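Local coordinates for pyroglutamyl-peptidase I (Fervidobacterium islandicum, PDB 6LTQ), which probably removes pyroglutamate (5-oxoproline) from the N terminus of peptides, as a cysteine peptidase of the pyroglutamyl-peptidase I family from a thermophilic, keratin-degrading bacterium, at residues Lys141-Phe146 with Leu203-Lys208; Ala78-Gln83 with Tyr161-Arg166. All coordinates share one frame; numbering follows the deposited sequence.

Interaction 1. Residues Lys141-Phe146 with Leu203-Lys208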
ATOM      1  N   LYS D 141      12.322 -22.388   0.214  1.00 16.87           N
ATOM      2  CA  LYS D 141      12.016 -22.912  -1.116  1.00 18.88           C
ATOM      3  C   LYS D 141      11.689 -21.809  -2.132  1.00 24.04           C
ATOM      4  O   LYS D 141      11.097 -22.095  -3.187  1.00 21.20           O
ATOM      5  CB  LYS D 141      10.819 -23.865  -1.056  1.00 20.69           C
ATOM      6  CG  LYS D 141      11.036 -25.060  -0.126  1.00 25.95           C
ATOM      7  CD  LYS D 141      12.116 -25.988  -0.668  1.00 28.55           C
ATOM      8  CE  LYS D 141      12.301 -27.168   0.285  1.00 43.46           C
ATOM      9  NZ  LYS D 141      13.216 -28.200  -0.261  1.00 39.85           N
ATOM     10  N   LYS D 142      11.993 -20.552  -1.791  1.00 22.43           N
ATOM     11  CA  LYS D 142      11.893 -19.391  -2.688  1.00 19.63           C
ATOM     12  C   LYS D 142      10.452 -18.984  -2.987  1.00 20.41           C
ATOM     13  O   LYS D 142      10.160 -18.437  -4.060  1.00 19.36           O
ATOM     14  CB  LYS D 142      12.656 -19.621  -3.998  1.00 18.14           C
ATOM     15  CG  LYS D 142      14.124 -20.028  -3.782  1.00 21.85           C
ATOM     16  CD  LYS D 142      14.828 -20.192  -5.118  1.00 27.19           C
ATOM     17  CE  LYS D 142      16.175 -20.868  -4.944  1.00 37.64           C
ATOM     18  NZ  LYS D 142      17.068 -20.082  -4.056  1.00 58.75           N
ATOM     19  N   ILE D 143       9.540 -19.230  -2.058  1.00 15.27           N
ATOM     20  CA  ILE D 143       8.143 -18.851  -2.228  1.00 14.59           C
ATOM     21  C   ILE D 143       7.817 -17.757  -1.222  1.00 10.78           C
ATOM     22  O   ILE D 143       7.936 -17.983  -0.006  1.00 14.12           O
ATOM     23  CB  ILE D 143       7.206 -20.058  -2.067  1.00 16.49           C
ATOM     24  CG1 ILE D 143       7.587 -21.155  -3.074  1.00 22.30           C
ATOM     25  CG2 ILE D 143       5.773 -19.635  -2.279  1.00 18.39           C
ATOM     26  CD1 ILE D 143       6.663 -22.390  -3.039  1.00 19.49           C
ATOM     27  N   PRO D 144       7.359 -16.582  -1.652  1.00 13.01           N
ATOM     28  CA  PRO D 144       6.949 -15.541  -0.696  1.00 12.69           C
ATOM     29  C   PRO D 144       5.848 -16.045   0.232  1.00 14.22           C
ATOM     30  O   PRO D 144       4.853 -16.617  -0.214  1.00 13.06           O
ATOM     31  CB  PRO D 144       6.447 -14.400  -1.597  1.00 12.65           C
ATOM     32  CG  PRO D 144       7.150 -14.621  -2.897  1.00 14.25           C
ATOM     33  CD  PRO D 144       7.297 -16.122  -3.053  1.00 13.37           C
ATOM     34  N   ALA D 145       6.036 -15.835   1.533  1.00 15.18           N
ATOM     35  CA  ALA D 145       5.106 -16.365   2.519  1.00 14.18           C
ATOM     36  C   ALA D 145       5.288 -15.588   3.806  1.00 14.11           C
ATOM     37  O   ALA D 145       6.385 -15.100   4.095  1.00 15.01           O
ATOM     38  CB  ALA D 145       5.316 -17.873   2.775  1.00 12.41           C
ATOM     39  N   PHE D 146       4.204 -15.447   4.561  1.00 13.19           N
ATOM     40  CA  PHE D 146       4.320 -14.702   5.805  1.00 13.76           C
ATOM     41  C   PHE D 146       3.171 -15.089   6.722  1.00 12.55           C
ATOM     42  O   PHE D 146       2.180 -15.701   6.304  1.00 12.57           O
ATOM     43  CB  PHE D 146       4.338 -13.179   5.548  1.00 19.96           C
ATOM     44  CG  PHE D 146       3.249 -12.708   4.619  1.00 13.97           C
ATOM     45  CD1 PHE D 146       1.995 -12.367   5.108  1.00 12.02           C
ATOM     46  CD2 PHE D 146       3.485 -12.619   3.248  1.00 15.36           C
ATOM     47  CE1 PHE D 146       0.984 -11.914   4.247  1.00 12.69           C
ATOM     48  CE2 PHE D 146       2.462 -12.197   2.371  1.00 17.15           C
ATOM     49  CZ  PHE D 146       1.227 -11.839   2.872  1.00 15.34           C
ATOM     50  N   LEU D 203      -1.128 -19.934 -10.547  1.00 16.01           N
ATOM     51  CA  LEU D 203      -1.664 -21.177  -9.996  1.00 16.64           C
ATOM     52  C   LEU D 203      -0.552 -22.187  -9.762  1.00 14.46           C
ATOM     53  O   LEU D 203      -0.544 -22.903  -8.744  1.00 18.29           O
ATOM     54  CB  LEU D 203      -2.716 -21.762 -10.947  1.00 16.53           C
ATOM     55  CG  LEU D 203      -3.344 -23.083 -10.475  1.00 20.65           C
ATOM     56  CD1 LEU D 203      -4.168 -22.887  -9.181  1.00 18.17           C
ATOM     57  CD2 LEU D 203      -4.206 -23.668 -11.589  1.00 29.40           C
ATOM     58  N   GLU D 204       0.424 -22.240 -10.674  1.00 15.33           N
ATOM     59  CA  GLU D 204       1.505 -23.205 -10.524  1.00 17.58           C
ATOM     60  C   GLU D 204       2.281 -22.984  -9.226  1.00 19.89           C
ATOM     61  O   GLU D 204       2.542 -23.932  -8.471  1.00 15.32           O
ATOM     62  CB  GLU D 204       2.429 -23.148 -11.748  1.00 23.62           C
ATOM     63  CG  GLU D 204       1.681 -23.251 -13.106  1.00 37.29           C
ATOM     64  CD  GLU D 204       1.174 -21.899 -13.643  1.00 51.68           C
ATOM     65  OE1 GLU D 204       1.986 -21.134 -14.221  1.00 58.36           O
ATOM     66  OE2 GLU D 204      -0.035 -21.604 -13.529  1.00 32.08           O
ATOM     67  N   LEU D 205       2.615 -21.730  -8.923  1.00 13.96           N
ATOM     68  CA  LEU D 205       3.380 -21.459  -7.706  1.00 18.85           C
ATOM     69  C   LEU D 205       2.526 -21.648  -6.453  1.00 13.67           C
ATOM     70  O   LEU D 205       3.003 -22.201  -5.452  1.00 15.52           O
ATOM     71  CB  LEU D 205       3.975 -20.044  -7.758  1.00 14.62           C
ATOM     72  CG  LEU D 205       4.956 -19.709  -6.626  1.00 20.16           C
ATOM     73  CD1 LEU D 205       6.139 -20.692  -6.572  1.00 17.58           C
ATOM     74  CD2 LEU D 205       5.447 -18.247  -6.736  1.00 21.42           C
ATOM     75  N   GLN D 206       1.259 -21.220  -6.487  1.00 13.01           N
ATOM     76  CA  GLN D 206       0.381 -21.453  -5.337  1.00 12.70           C
ATOM     77  C   GLN D 206       0.204 -22.948  -5.077  1.00 20.01           C
ATOM     78  O   GLN D 206       0.197 -23.397  -3.925  1.00 15.68           O
ATOM     79  CB  GLN D 206      -0.991 -20.816  -5.554  1.00 15.39           C
ATOM     80  CG  GLN D 206      -0.991 -19.315  -5.715  1.00 15.35           C
ATOM     81  CD  GLN D 206      -2.361 -18.747  -5.505  1.00 17.02           C
ATOM     82  OE1 GLN D 206      -3.164 -19.298  -4.742  1.00 20.02           O
ATOM     83  NE2 GLN D 206      -2.656 -17.648  -6.181  1.00 12.61           N
ATOM     84  N   THR D 207       0.037 -23.731  -6.144  1.00 20.20           N
ATOM     85  CA  THR D 207      -0.098 -25.176  -5.984  1.00 17.72           C
ATOM     86  C   THR D 207       1.175 -25.775  -5.406  1.00 17.63           C
ATOM     87  O   THR D 207       1.123 -26.628  -4.508  1.00 19.07           O
ATOM     88  CB  THR D 207      -0.455 -25.810  -7.326  1.00 18.16           C
ATOM     89  OG1 THR D 207      -1.685 -25.241  -7.795  1.00 20.70           O
ATOM     90  CG2 THR D 207      -0.633 -27.312  -7.182  1.00 16.45           C
ATOM     91  N   LYS D 208       2.329 -25.319  -5.885  1.00 18.86           N
ATOM     92  CA  LYS D 208       3.583 -25.791  -5.321  1.00 21.23           C
ATOM     93  C   LYS D 208       3.663 -25.476  -3.828  1.00 20.29           C
ATOM     94  O   LYS D 208       4.126 -26.308  -3.030  1.00 15.76           O
ATOM     95  CB  LYS D 208       4.763 -25.182  -6.085  1.00 19.48           C
ATOM     96  CG  LYS D 208       6.118 -25.543  -5.500  1.00 19.33           C
ATOM     97  CD  LYS D 208       7.284 -24.990  -6.333  1.00 23.38           C
ATOM     98  CE  LYS D 208       8.635 -25.323  -5.704  1.00 34.28           C
ATOM     99  NZ  LYS D 208       9.801 -24.830  -6.507  1.00 30.01           N
TER
HETATM  100  O   HOH W   1       9.707 -21.948  -6.372  1.00 38.15           O
HETATM  101  O   HOH W   2      12.030 -24.123  -4.772  1.00 38.18           O
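With CG1 of Ile-143 beside its backbone N (chi1 -57°) and CG of Leu-205 anti to its own N (chi1 -172°), the two side chains run alongside one another, pointing opposite ways. Ile-143 CG1 comes to 3.8 Å from Leu-205 CD1. CD1 of Ile-143 touches the same methyl and also rests 4.0 Å from CG of Lys-208, one helical turn further on. The isoleucine tip thus lies against Leu-205 CD1 and the CG methylene of Lys-208. The Lys-208 chain is fully extended and carries its ammonium past the isoleucine to Lys-141, the first residue beyond helix 131-140. There NZ is 4.5 Å from Lys-141 O, and water bridges the gap: one water lies 2.7 Å from Lys-141 O and 2.9 Å from Lys-208 NZ, while a second, also bound to NZ, gives the carbonyl only a weak bond. Ala-209 and Leu-212 continue the surface against Ile-143, and Pro-185 of the second subunit packs on both Pro-144 and Leu-205. Lys-142, with positive phi (72°), is the C-prime residue of a Schellman motif, which ends helix 131-140 and turns the chain into strand 145-148, an alpha-to-beta connection of this alpha/beta fold.

Interaction 2. Residues Ala78-Gln83 with Tyr161-Arg166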
ATOM      1  N   ALA D  78      -6.880 -30.294   9.360  1.00 17.28           N
ATOM      2  CA  ALA D  78      -7.627 -29.531   8.379  1.00 23.47           C
ATOM      3  C   ALA D  78      -6.682 -28.470   7.835  1.00 25.76           C
ATOM      4  O   ALA D  78      -6.065 -27.732   8.610  1.00 18.88           O
ATOM      5  CB  ALA D  78      -8.870 -28.902   9.001  1.00 22.28           C
ATOM      6  N   LEU D  79      -6.509 -28.451   6.522  1.00 22.49           N
ATOM      7  CA  LEU D  79      -5.727 -27.423   5.839  1.00 22.43           C
ATOM      8  C   LEU D  79      -6.744 -26.665   5.006  1.00 21.54           C
ATOM      9  O   LEU D  79      -7.155 -27.128   3.935  1.00 18.13           O
ATOM     10  CB  LEU D  79      -4.615 -28.037   4.992  1.00 22.67           C
ATOM     11  CG  LEU D  79      -3.642 -27.102   4.260  1.00 29.94           C
ATOM     12  CD1 LEU D  79      -3.071 -26.071   5.224  1.00 24.24           C
ATOM     13  CD2 LEU D  79      -2.503 -27.899   3.588  1.00 24.77           C
ATOM     14  N   HIS D  80      -7.193 -25.523   5.521  1.00 14.21           N
ATOM     15  CA  HIS D  80      -8.211 -24.738   4.851  1.00 13.82           C
ATOM     16  C   HIS D  80      -7.544 -23.713   3.944  1.00 19.37           C
ATOM     17  O   HIS D  80      -6.677 -22.950   4.393  1.00 17.04           O
ATOM     18  CB  HIS D  80      -9.101 -24.012   5.857  1.00 15.05           C
ATOM     19  CG  HIS D  80      -9.889 -24.918   6.743  1.00 22.48           C
ATOM     20  ND1 HIS D  80     -10.813 -25.824   6.258  1.00 20.42           N
ATOM     21  CD2 HIS D  80      -9.906 -25.041   8.089  1.00 21.84           C
ATOM     22  CE1 HIS D  80     -11.359 -26.470   7.275  1.00 24.59           C
ATOM     23  NE2 HIS D  80     -10.825 -26.014   8.397  1.00 25.99           N
ATOM     24  N   LEU D  81      -7.964 -23.684   2.682  1.00 14.42           N
ATOM     25  CA  LEU D  81      -7.482 -22.702   1.721  1.00 18.38           C
ATOM     26  C   LEU D  81      -8.564 -21.684   1.419  1.00 22.13           C
ATOM     27  O   LEU D  81      -9.749 -22.022   1.342  1.00 18.91           O
ATOM     28  CB  LEU D  81      -7.033 -23.354   0.409  1.00 14.73           C
ATOM     29  CG  LEU D  81      -6.039 -24.508   0.490  1.00 13.76           C
ATOM     30  CD1 LEU D  81      -5.682 -24.989  -0.933  1.00 15.32           C
ATOM     31  CD2 LEU D  81      -4.776 -24.138   1.299  1.00 20.14           C
ATOM     32  N   GLY D  82      -8.151 -20.438   1.209  1.00 11.78           N
ATOM     33  CA  GLY D  82      -9.098 -19.411   0.839  1.00 13.03           C
ATOM     34  C   GLY D  82      -8.420 -18.320   0.039  1.00 17.41           C
ATOM     35  O   GLY D  82      -7.191 -18.182   0.051  1.00 18.87           O
ATOM     36  N   GLN D  83      -9.245 -17.546  -0.664  1.00 17.99           N
ATOM     37  CA  GLN D  83      -8.776 -16.425  -1.471  1.00 19.20           C
ATOM     38  C   GLN D  83      -8.622 -15.181  -0.596  1.00 16.81           C
ATOM     39  O   GLN D  83      -9.524 -14.839   0.167  1.00 16.15           O
ATOM     40  CB  GLN D  83      -9.758 -16.164  -2.614  1.00 19.93           C
ATOM     41  CG  GLN D  83      -9.467 -14.932  -3.434  1.00 17.37           C
ATOM     42  CD  GLN D  83     -10.610 -14.600  -4.366  1.00 26.50           C
ATOM     43  OE1 GLN D  83     -10.814 -15.275  -5.385  1.00 23.79           O
ATOM     44  NE2 GLN D  83     -11.371 -13.576  -4.022  1.00 16.11           N
ATOM     45  N   TYR D 161     -12.372 -20.713  12.583  1.00 13.79           N
ATOM     46  CA  TYR D 161     -12.753 -20.754  13.992  1.00 18.26           C
ATOM     47  C   TYR D 161     -13.532 -22.024  14.298  1.00 19.68           C
ATOM     48  O   TYR D 161     -13.289 -22.686  15.315  1.00 16.02           O
ATOM     49  CB  TYR D 161     -13.571 -19.518  14.362  1.00 18.49           C
ATOM     50  CG  TYR D 161     -13.955 -19.479  15.832  1.00 24.13           C
ATOM     51  CD1 TYR D 161     -15.131 -20.083  16.282  1.00 28.28           C
ATOM     52  CD2 TYR D 161     -13.143 -18.845  16.771  1.00 18.45           C
ATOM     53  CE1 TYR D 161     -15.483 -20.065  17.617  1.00 21.51           C
ATOM     54  CE2 TYR D 161     -13.501 -18.808  18.116  1.00 18.44           C
ATOM     55  CZ  TYR D 161     -14.673 -19.420  18.536  1.00 24.42           C
ATOM     56  OH  TYR D 161     -15.024 -19.399  19.891  1.00 21.53           O
ATOM     57  N   TYR D 162     -14.445 -22.396  13.400  1.00 20.58           N
ATOM     58  CA  TYR D 162     -15.226 -23.614  13.606  1.00 26.34           C
ATOM     59  C   TYR D 162     -14.315 -24.820  13.810  1.00 21.09           C
ATOM     60  O   TYR D 162     -14.493 -25.591  14.759  1.00 23.46           O
ATOM     61  CB  TYR D 162     -16.180 -23.834  12.426  1.00 24.19           C
ATOM     62  CG  TYR D 162     -17.147 -24.979  12.690  1.00 25.34           C
ATOM     63  CD1 TYR D 162     -16.797 -26.292  12.397  1.00 27.83           C
ATOM     64  CD2 TYR D 162     -18.387 -24.741  13.268  1.00 35.21           C
ATOM     65  CE1 TYR D 162     -17.672 -27.336  12.662  1.00 36.37           C
ATOM     66  CE2 TYR D 162     -19.266 -25.770  13.532  1.00 36.05           C
ATOM     67  CZ  TYR D 162     -18.904 -27.063  13.229  1.00 38.94           C
ATOM     68  OH  TYR D 162     -19.788 -28.080  13.502  1.00 40.49           O
ATOM     69  N   SER D 163     -13.298 -24.980  12.950  1.00 21.22           N
ATOM     70  CA  SER D 163     -12.424 -26.142  13.060  1.00 15.89           C
ATOM     71  C   SER D 163     -11.561 -26.093  14.313  1.00 27.71           C
ATOM     72  O   SER D 163     -11.373 -27.122  14.975  1.00 23.43           O
ATOM     73  CB  SER D 163     -11.528 -26.285  11.814  1.00 16.52           C
ATOM     74  OG  SER D 163     -12.293 -26.673  10.676  1.00 25.26           O
ATOM     75  N   LEU D 164     -11.008 -24.918  14.656  1.00 16.07           N
ATOM     76  CA  LEU D 164     -10.185 -24.868  15.858  1.00 19.64           C
ATOM     77  C   LEU D 164     -11.037 -25.047  17.116  1.00 12.22           C
ATOM     78  O   LEU D 164     -10.575 -25.649  18.090  1.00 21.97           O
ATOM     79  CB  LEU D 164      -9.384 -23.554  15.905  1.00 21.89           C
ATOM     80  CG  LEU D 164      -8.164 -23.470  14.954  1.00 17.87           C
ATOM     81  CD1 LEU D 164      -7.576 -22.020  14.907  1.00 15.02           C
ATOM     82  CD2 LEU D 164      -7.073 -24.415  15.347  1.00 18.53           C
ATOM     83  N   HIS D 165     -12.272 -24.538  17.113  1.00 23.53           N
ATOM     84  CA  HIS D 165     -13.162 -24.752  18.255  1.00 25.63           C
ATOM     85  C   HIS D 165     -13.583 -26.215  18.368  1.00 28.26           C
ATOM     86  O   HIS D 165     -13.525 -26.803  19.454  1.00 26.53           O
ATOM     87  CB  HIS D 165     -14.394 -23.869  18.147  1.00 23.39           C
ATOM     88  CG  HIS D 165     -15.352 -24.052  19.283  1.00 35.25           C
ATOM     89  ND1 HIS D 165     -14.978 -23.897  20.602  1.00 35.23           N
ATOM     90  CD2 HIS D 165     -16.664 -24.390  19.300  1.00 40.94           C
ATOM     91  CE1 HIS D 165     -16.022 -24.121  21.382  1.00 33.81           C
ATOM     92  NE2 HIS D 165     -17.058 -24.425  20.617  1.00 31.22           N
ATOM     93  N   ARG D 166     -14.033 -26.811  17.255  1.00 25.04           N
ATOM     94  CA  ARG D 166     -14.375 -28.231  17.260  1.00 24.82           C
ATOM     95  C   ARG D 166     -13.185 -29.067  17.706  1.00 31.24           C
ATOM     96  O   ARG D 166     -13.345 -30.058  18.431  1.00 32.64           O
ATOM     97  CB  ARG D 166     -14.841 -28.668  15.872  1.00 19.36           C
ATOM     98  CG  ARG D 166     -15.557 -30.031  15.857  1.00 34.53           C
ATOM     99  CD  ARG D 166     -15.745 -30.534  14.432  1.00 41.63           C
ATOM    100  NE  ARG D 166     -16.819 -31.524  14.304  1.00 37.80           N
ATOM    101  CZ  ARG D 166     -16.690 -32.814  14.611  1.00 46.60           C
ATOM    102  NH1 ARG D 166     -17.725 -33.636  14.449  1.00 37.85           N
ATOM    103  NH2 ARG D 166     -15.534 -33.283  15.081  1.00 26.76           N
TER
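Ala-78 opens the contact near the start of strand 77-83, its methyl directed at helix 158-170 and its CB 4.4 Å from Ser-163 OG. This is a loose approach. After Leu-79, His-80 brings the chain back to the helix side and makes the one hydrogen bond of the contact: NE2 lies 2.8 Å from Ser-163 OG, with an angle of 151°, and either atom could be the donor. The hydroxyl sits at the ring edge, near the ring plane, and Ser-163 CB also lies in that plane, 3.5 Å from NE2. The serine therefore meets the imidazole end-on rather than over a face. On the histidine, chi1 of -63° sets CG beside the backbone N, from where the ring reaches across to the helix.

The fold is an alpha/beta/alpha sandwich: helices 59-72 and 158-170 cover the sheet face from which Ala-78 and His-80 project, whereas Leu-81, on the alternate face, meets helix 32-40. This buried polar link joins the sheet to the helix layer on it. Both ring nitrogens of His-80 are engaged, since ND1 is hydrogen-bonded to Thr-20 OG1 of strand 15-22; bonds at both nitrogens probably hold the ring's rotation. Ser-163 OG is shared as well, bonding to Tyr-70 OH of helix 59-72 and weakly to Val-159 O, one turn back in its own helix.

In the fold
After strands 15-22 and 48-55 and helices 32-40 and 59-72, strand 77-83 supplies the first half of interaction 2; the chain then passes through strand 90-97 and helix 131-140 to segment 141-146, the first half of interaction 1. Helix 158-170 follows strand 145-148 and closes interaction 2 over 77 intervening residues; helix 203-215 later closes interaction 1 over 56. The segments alternate, so the two loops cross rather than nest. Interaction 2 ties a helix to a strand near the centre of the subunit, whereas interaction 1 joins the turn before strand 145-148 to the last helix, beside the second subunit. Their centres are about 20 Å apart, and both reach the same mixed sheet.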